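Putative endo-1,4-beta-xylanase (Bacteroides thetaiotaomicron VPI-5482, PDB 5MSX) is a family 43 glycoside hydrolase that probably cleaves arabinofuranosyl linkages during breakdown of plant pectin by a gut bacterium. Local coordinates at residues E156-D161 / P202-R207. Numbering follows the deposited sequence.
With EDO (1,2-ethanediol), chain X.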
loop_
_atom_site.group_PDB
_atom_site.type_symbol
_atom_site.label_atom_id
_atom_site.label_comp_id
_atom_site.label_asym_id
_atom_site.label_seq_id
_atom_site.Cartn_x
_atom_site.Cartn_y
_atom_site.Cartn_z
ATOM N N GLU C 156 11.514 -12.433 9.363
ATOM C CA GLU C 156 10.223 -12.606 10.046
ATOM C C GLU C 156 9.520 -11.231 10.054
ATOM O O GLU C 156 10.121 -10.225 10.474
ATOM C CB GLU C 156 10.510 -13.102 11.467
ATOM C CG GLU C 156 9.368 -13.117 12.464
ATOM C CD GLU C 156 8.400 -14.283 12.265
ATOM O OE1 GLU C 156 8.451 -14.903 11.163
ATOM O OE2 GLU C 156 7.588 -14.545 13.218
ATOM N N ILE C 157 8.262 -11.195 9.593
ATOM C CA ILE C 157 7.503 -9.939 9.460
ATOM C C ILE C 157 6.432 -9.807 10.541
ATOM O O ILE C 157 5.763 -10.788 10.880
ATOM C CB ILE C 157 6.872 -9.853 8.063
ATOM C CG1 ILE C 157 7.933 -10.084 6.973
ATOM C CG2 ILE C 157 6.181 -8.512 7.810
ATOM C CD1 ILE C 157 8.993 -9.005 6.828
ATOM N N PHE C 158 6.301 -8.613 11.115
ATOM C CA PHE C 158 5.198 -8.309 12.021
ATOM C C PHE C 158 4.483 -7.007 11.608
ATOM O O PHE C 158 5.145 -5.996 11.339
ATOM C CB PHE C 158 5.702 -8.167 13.439
ATOM C CG PHE C 158 4.624 -7.795 14.424
ATOM C CD1 PHE C 158 3.609 -8.712 14.746
ATOM C CD2 PHE C 158 4.604 -6.530 15.021
ATOM C CE1 PHE C 158 2.619 -8.372 15.659
ATOM C CE2 PHE C 158 3.602 -6.178 15.931
ATOM C CZ PHE C 158 2.608 -7.100 16.246
ATOM N N VAL C 159 3.148 -7.015 11.574
ATOM C CA VAL C 159 2.370 -5.746 11.354
ATOM C C VAL C 159 1.568 -5.457 12.617
ATOM O O VAL C 159 0.744 -6.270 13.019
ATOM C CB VAL C 159 1.425 -5.832 10.139
ATOM C CG1 VAL C 159 0.761 -4.483 9.857
ATOM C CG2 VAL C 159 2.185 -6.314 8.902
ATOM N N ASP C 160 1.813 -4.320 13.257
ATOM C CA ASP C 160 1.170 -4.030 14.536
ATOM C C ASP C 160 -0.265 -3.504 14.285
ATOM O O ASP C 160 -0.655 -3.245 13.123
ATOM C CB ASP C 160 2.039 -3.048 15.361
ATOM C CG ASP C 160 1.872 -3.194 16.866
ATOM O OD1 ASP C 160 0.970 -3.927 17.349
ATOM O OD2 ASP C 160 2.686 -2.565 17.591
ATOM N N ASP C 161 -1.050 -3.394 15.364
ATOM C CA ASP C 161 -2.467 -2.983 15.298
ATOM C C ASP C 161 -2.653 -1.599 14.629
ATOM O O ASP C 161 -3.651 -1.374 13.951
ATOM C CB ASP C 161 -3.126 -3.011 16.693
ATOM C CG ASP C 161 -3.241 -4.437 17.275
ATOM O OD1 ASP C 161 -3.902 -5.304 16.656
ATOM O OD2 ASP C 161 -2.687 -4.707 18.367
ATOM N N PRO C 202 14.345 -16.014 14.002
ATOM C CA PRO C 202 13.421 -15.265 14.889
ATOM C C PRO C 202 11.934 -15.573 14.619
ATOM O O PRO C 202 11.547 -15.805 13.502
ATOM C CB PRO C 202 13.737 -13.798 14.575
ATOM C CG PRO C 202 14.421 -13.814 13.241
ATOM C CD PRO C 202 15.154 -15.116 13.150
ATOM N N ILE C 203 11.158 -15.613 15.678
ATOM C CA ILE C 203 9.719 -15.724 15.639
ATOM C C ILE C 203 9.231 -14.568 16.455
ATOM O O ILE C 203 9.761 -14.341 17.526
ATOM C CB ILE C 203 9.231 -17.058 16.296
ATOM C CG1 ILE C 203 9.719 -18.259 15.457
ATOM C CG2 ILE C 203 7.708 -17.060 16.551
ATOM C CD1 ILE C 203 9.516 -19.616 16.170
ATOM N N PHE C 204 8.248 -13.832 15.944
ATOM C CA PHE C 204 7.662 -12.701 16.669
ATOM C C PHE C 204 6.151 -12.734 16.537
ATOM O O PHE C 204 5.598 -12.950 15.432
ATOM C CB PHE C 204 8.195 -11.363 16.141
ATOM C CG PHE C 204 7.766 -10.189 16.961
ATOM C CD1 PHE C 204 6.553 -9.556 16.706
ATOM C CD2 PHE C 204 8.560 -9.723 18.007
ATOM C CE1 PHE C 204 6.140 -8.476 17.470
ATOM C CE2 PHE C 204 8.151 -8.659 18.779
ATOM C CZ PHE C 204 6.932 -8.021 18.504
ATOM N N PHE C 205 5.481 -12.518 17.666
ATOM C CA PHE C 205 4.030 -12.384 17.688
ATOM C C PHE C 205 3.551 -11.586 18.906
ATOM O O PHE C 205 4.282 -11.403 19.905
ATOM C CB PHE C 205 3.330 -13.738 17.611
ATOM C CG PHE C 205 3.569 -14.603 18.802
ATOM C CD1 PHE C 205 4.692 -15.423 18.859
ATOM C CD2 PHE C 205 2.686 -14.601 19.884
ATOM C CE1 PHE C 205 4.916 -16.225 19.985
ATOM C CE2 PHE C 205 2.946 -15.381 21.013
ATOM C CZ PHE C 205 4.058 -16.175 21.059
ATOM N N LYS C 206 2.305 -11.130 18.803
ATOM C CA LYS C 206 1.661 -10.340 19.828
ATOM C C LYS C 206 0.442 -11.115 20.337
ATOM O O LYS C 206 -0.372 -11.541 19.538
ATOM C CB LYS C 206 1.198 -9.006 19.256
ATOM C CG LYS C 206 0.635 -8.041 20.298
ATOM C CD LYS C 206 0.108 -6.771 19.641
ATOM C CE LYS C 206 -0.042 -5.625 20.639
ATOM N NZ LYS C 206 -0.428 -4.440 19.841
ATOM N N ARG C 207 0.304 -11.260 21.653
ATOM C CA ARG C 207 -0.876 -11.888 22.238
ATOM C C ARG C 207 -1.332 -11.136 23.493
ATOM O O ARG C 207 -0.544 -10.970 24.432
ATOM C CB ARG C 207 -0.583 -13.345 22.590
ATOM C CG ARG C 207 -1.708 -14.052 23.362
ATOM C CD ARG C 207 -1.351 -15.493 23.624
ATOM N NE ARG C 207 -2.371 -16.256 24.356
ATOM C CZ ARG C 207 -2.542 -16.222 25.682
ATOM N NH1 ARG C 207 -1.826 -15.419 26.478
ATOM N NH2 ARG C 207 -3.461 -17.002 26.225
HETATM C C1 EDO X . -1.312 -8.242 16.118
HETATM O O1 EDO X . -1.018 -9.645 16.155
HETATM C C2 EDO X . -1.603 -7.872 14.674
HETATM O O2 EDO X . -1.693 -6.451 14.531
HETATM O O HOH W 1 4.876 -11.488 13.545
#
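Strands 156-159 and 203-207 meet side by side as the innermost strands of two adjacent blades in the five-bladed beta-propeller of family 43. They run nearly parallel, with axes 7.0 Å apart. Side chains join them rather than direct backbone-to-backbone hydrogen bonds.

At the start of both strands, Glu156 OE2 accepts a nearly straight bond from Phe204 N, 2.9 Å long at 169°. The amide meets the anti side of the carboxylate, 21° out of its plane. Glu156 CG lies anti to the backbone N, and the bend at chi2 (77°) turns the acid along the facing strand. A water further along lies between Ile157 O and Phe204 O, but its leg to Phe204 O is unusually short, so this bridge is less certain.

In the middle, Phe204 and Phe158 form an edge-to-face pair, with ring centroids 4.7 Å apart. The CD1-CE1 edge of Phe204 points at the face of Phe158, and CE1 sits over the ring centre. Phe168 stacks on Phe204 from strand 165-169.

At the far end, extended Lys206 passes Phe158, with its CB 3.8 Å from Phe158 CZ. Its NZ forms salt bridges to Asp160 OD1 at 2.9 Å and Asp161 OD2 at 2.7 Å. Asp160 offers OD1 through its syn lone pair; the same oxygen also takes Asp161 N, while Tyr211 binds OD2. Without the ammonium of Lys206, as with an alanine here, the two neighbouring carboxylates would probably be left without their shared positive charge.

Glu156 lies near the bound calcium, and Pro202 near the predicted catalytic residues Asp154 and Glu200. The seam thus runs from a polar grip beside the active centre, through an aromatic middle, to a charge cluster that probably offsets the repulsion between Asp160 and Asp161.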